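Local atomic coordinates of heavy-metal chelation domain-containing protein (Pyrococcus horikoshii, PDB entry 3NPG), a protein that is of unknown function but may bind or chelate heavy metals. Residues A[180-183]-A[184-188]. Numbering follows the deposited sequence.
Sequences LDMI and LDRAK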
ATOM      1  N   LEU A 180      14.281 -13.567   8.069  1.00 21.42           N
ATOM      2  CA  LEU A 180      14.620 -14.893   8.603  1.00 21.56           C
ATOM      3  C   LEU A 180      15.535 -14.828   9.835  1.00 27.45           C
ATOM      4  O   LEU A 180      15.314 -15.567  10.804  1.00 27.62           O
ATOM      5  CB  LEU A 180      15.233 -15.792   7.504  1.00 21.16           C
ATOM      6  CG  LEU A 180      15.622 -17.240   7.930  1.00 25.95           C
ATOM      7  CD1 LEU A 180      14.423 -17.999   8.500  1.00 26.00           C
ATOM      8  CD2 LEU A 180      16.207 -18.004   6.773  1.00 27.83           C
ATOM      9  N   ASP A 181      16.550 -13.934   9.808  1.00 24.62           N
ATOM     10  CA  ASP A 181      17.498 -13.768  10.925  1.00 24.52           C
ATOM     11  C   ASP A 181      16.790 -13.385  12.225  1.00 26.99           C
ATOM     12  O   ASP A 181      17.120 -13.922  13.285  1.00 27.94           O
ATOM     13  CB  ASP A 181      18.576 -12.736  10.576  1.00 26.72           C
ATOM     14  CG  ASP A 181      19.585 -13.225   9.555  1.00 37.48           C
ATOM     15  OD1 ASP A 181      19.201 -13.404   8.379  1.00 37.33           O
ATOM     16  OD2 ASP A 181      20.763 -13.351   9.910  1.00 44.99           O
HETATM   17  N   MSE A 182      15.796 -12.473  12.141  1.00 21.84           N
HETATM   18  CA  MSE A 182      15.010 -12.030  13.300  1.00 21.57           C
HETATM   19  C   MSE A 182      14.077 -13.151  13.794  1.00 27.36           C
HETATM   20  O   MSE A 182      14.033 -13.427  14.997  1.00 28.29           O
HETATM   21  CB  MSE A 182      14.202 -10.758  12.950  1.00 23.27           C
HETATM   22  CG  MSE A 182      13.377 -10.197  14.127  1.00 29.85           C
HETATM   23 SE   MSE A 182      11.600 -10.982  14.270  0.75 36.74          SE
HETATM   24  CE  MSE A 182      10.869 -10.406  12.575  1.00 32.63           C
ATOM     25  N   ILE A 183      13.340 -13.802  12.857  1.00 23.78           N
ATOM     26  CA  ILE A 183      12.406 -14.890  13.171  1.00 23.57           C
ATOM     27  C   ILE A 183      13.082 -15.992  13.989  1.00 29.40           C
ATOM     28  O   ILE A 183      12.542 -16.415  15.013  1.00 30.39           O
ATOM     29  CB  ILE A 183      11.734 -15.440  11.870  1.00 25.73           C
ATOM     30  CG1 ILE A 183      10.769 -14.393  11.267  1.00 25.46           C
ATOM     31  CG2 ILE A 183      11.013 -16.787  12.132  1.00 25.94           C
ATOM     32  CD1 ILE A 183      10.431 -14.621   9.788  1.00 28.14           C
ATOM     33  N   LEU A 184      14.289 -16.415  13.571  1.00 26.09           N
ATOM     34  CA  LEU A 184      15.043 -17.459  14.275  1.00 26.01           C
ATOM     35  C   LEU A 184      15.553 -16.981  15.632  1.00 30.58           C
ATOM     36  O   LEU A 184      15.514 -17.737  16.598  1.00 31.06           O
ATOM     37  CB  LEU A 184      16.203 -17.974  13.407  1.00 25.78           C
ATOM     38  CG  LEU A 184      15.792 -18.714  12.125  1.00 29.64           C
ATOM     39  CD1 LEU A 184      16.997 -19.052  11.288  1.00 29.89           C
ATOM     40  CD2 LEU A 184      14.998 -19.974  12.447  1.00 31.77           C
ATOM     41  N   ASP A 185      15.997 -15.714  15.716  1.00 28.08           N
ATOM     42  CA  ASP A 185      16.478 -15.132  16.973  1.00 29.11           C
ATOM     43  C   ASP A 185      15.352 -15.052  18.014  1.00 33.02           C
ATOM     44  O   ASP A 185      15.594 -15.293  19.202  1.00 33.75           O
ATOM     45  CB  ASP A 185      17.088 -13.737  16.727  1.00 31.61           C
ATOM     46  CG  ASP A 185      17.330 -12.920  17.998  1.00 49.46           C
ATOM     47  OD1 ASP A 185      17.999 -13.442  18.924  1.00 52.17           O
ATOM     48  OD2 ASP A 185      16.882 -11.747  18.047  1.00 56.12           O
ATOM     49  N   ARG A 186      14.116 -14.737  17.566  1.00 27.74           N
ATOM     50  CA  ARG A 186      12.973 -14.596  18.470  1.00 26.99           C
ATOM     51  C   ARG A 186      12.251 -15.921  18.728  1.00 30.97           C
ATOM     52  O   ARG A 186      11.403 -15.990  19.616  1.00 31.26           O
ATOM     53  CB  ARG A 186      11.998 -13.518  17.955  1.00 25.24           C
ATOM     54  CG  ARG A 186      12.631 -12.115  17.850  1.00 27.54           C
ATOM     55  CD  ARG A 186      13.198 -11.637  19.181  1.00 30.14           C
ATOM     56  NE  ARG A 186      12.142 -11.284  20.133  1.00 32.02           N
ATOM     57  CZ  ARG A 186      12.358 -11.021  21.422  1.00 40.04           C
ATOM     58  NH1 ARG A 186      13.585 -11.086  21.924  1.00 20.32           N
ATOM     59  NH2 ARG A 186      11.348 -10.698  22.217  1.00 26.64           N
ATOM     60  N   ALA A 187      12.629 -16.990  17.997  1.00 27.27           N
ATOM     61  CA  ALA A 187      12.048 -18.328  18.184  1.00 26.98           C
ATOM     62  C   ALA A 187      12.653 -19.009  19.425  1.00 30.96           C
ATOM     63  O   ALA A 187      13.314 -20.046  19.310  1.00 31.35           O
ATOM     64  CB  ALA A 187      12.297 -19.173  16.950  1.00 27.27           C
ATOM     65  N   LYS A 188      12.426 -18.410  20.614  1.00 26.96           N
ATOM     66  CA  LYS A 188      13.021 -18.849  21.886  1.00 27.02           C
ATOM     67  C   LYS A 188      12.543 -20.236  22.335  1.00 33.67           C
ATOM     68  O   LYS A 188      13.349 -21.033  22.818  1.00 35.02           O
ATOM     69  CB  LYS A 188      12.741 -17.813  23.009  1.00 27.81           C
ATOM     70  CG  LYS A 188      13.045 -16.362  22.634  1.00 22.89           C
ATOM     71  CD  LYS A 188      14.537 -16.068  22.587  1.00 26.88           C
ATOM     72  CE  LYS A 188      14.804 -14.600  22.368  1.00 28.24           C
ATOM     73  NZ  LYS A 188      16.236 -14.339  22.084  1.00 37.94           N
TER
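Leu180 meets Leu184 one helical turn on, in the short helix 180-186. Its carbonyl takes the amide of Leu184, Leu184 N to Leu180 O 3.1 Å, in a nearly straight bond (165° at the hydrogen), and on the same flank the two side chains touch obliquely, Leu180 CD1 lying 3.9 Å from Leu184 CD1. Leu184 sets CG opposite its own carbonyl carbon (chi1 -66°), which sends CD1 back toward Leu180. Cut back to alanine, Leu184 would probably leave Leu180 CD1 without its apolar mate and a gap beside it. Asp181 O receives Asp185 N at 3.2 Å, while the Asp181 carboxylate turns elsewhere, its OD2 bonded to Leu6 N. Met182, a selenomethionine, accepts Arg186 N at its O (2.9 Å); its chain, bent at chi2 and chi3, brings SE to 3.9 Å from Arg186 CG. The guanidinium group of Arg186 turns to Tyr159 of its own chain, with NE bonded to Tyr159 O and a cation-pi contact to the ring. Ile183 O lies 3.4 Å from CB of Ala187, the centre of an inverse gamma turn. In this Rossmann-like domain, the buried flank of the helix rests on strand 192-196 of the mixed sheet, beside helices 174-177 and 6-17, while Asp181 packs on His160 and Met182 on Tyr159, both of a second subunit.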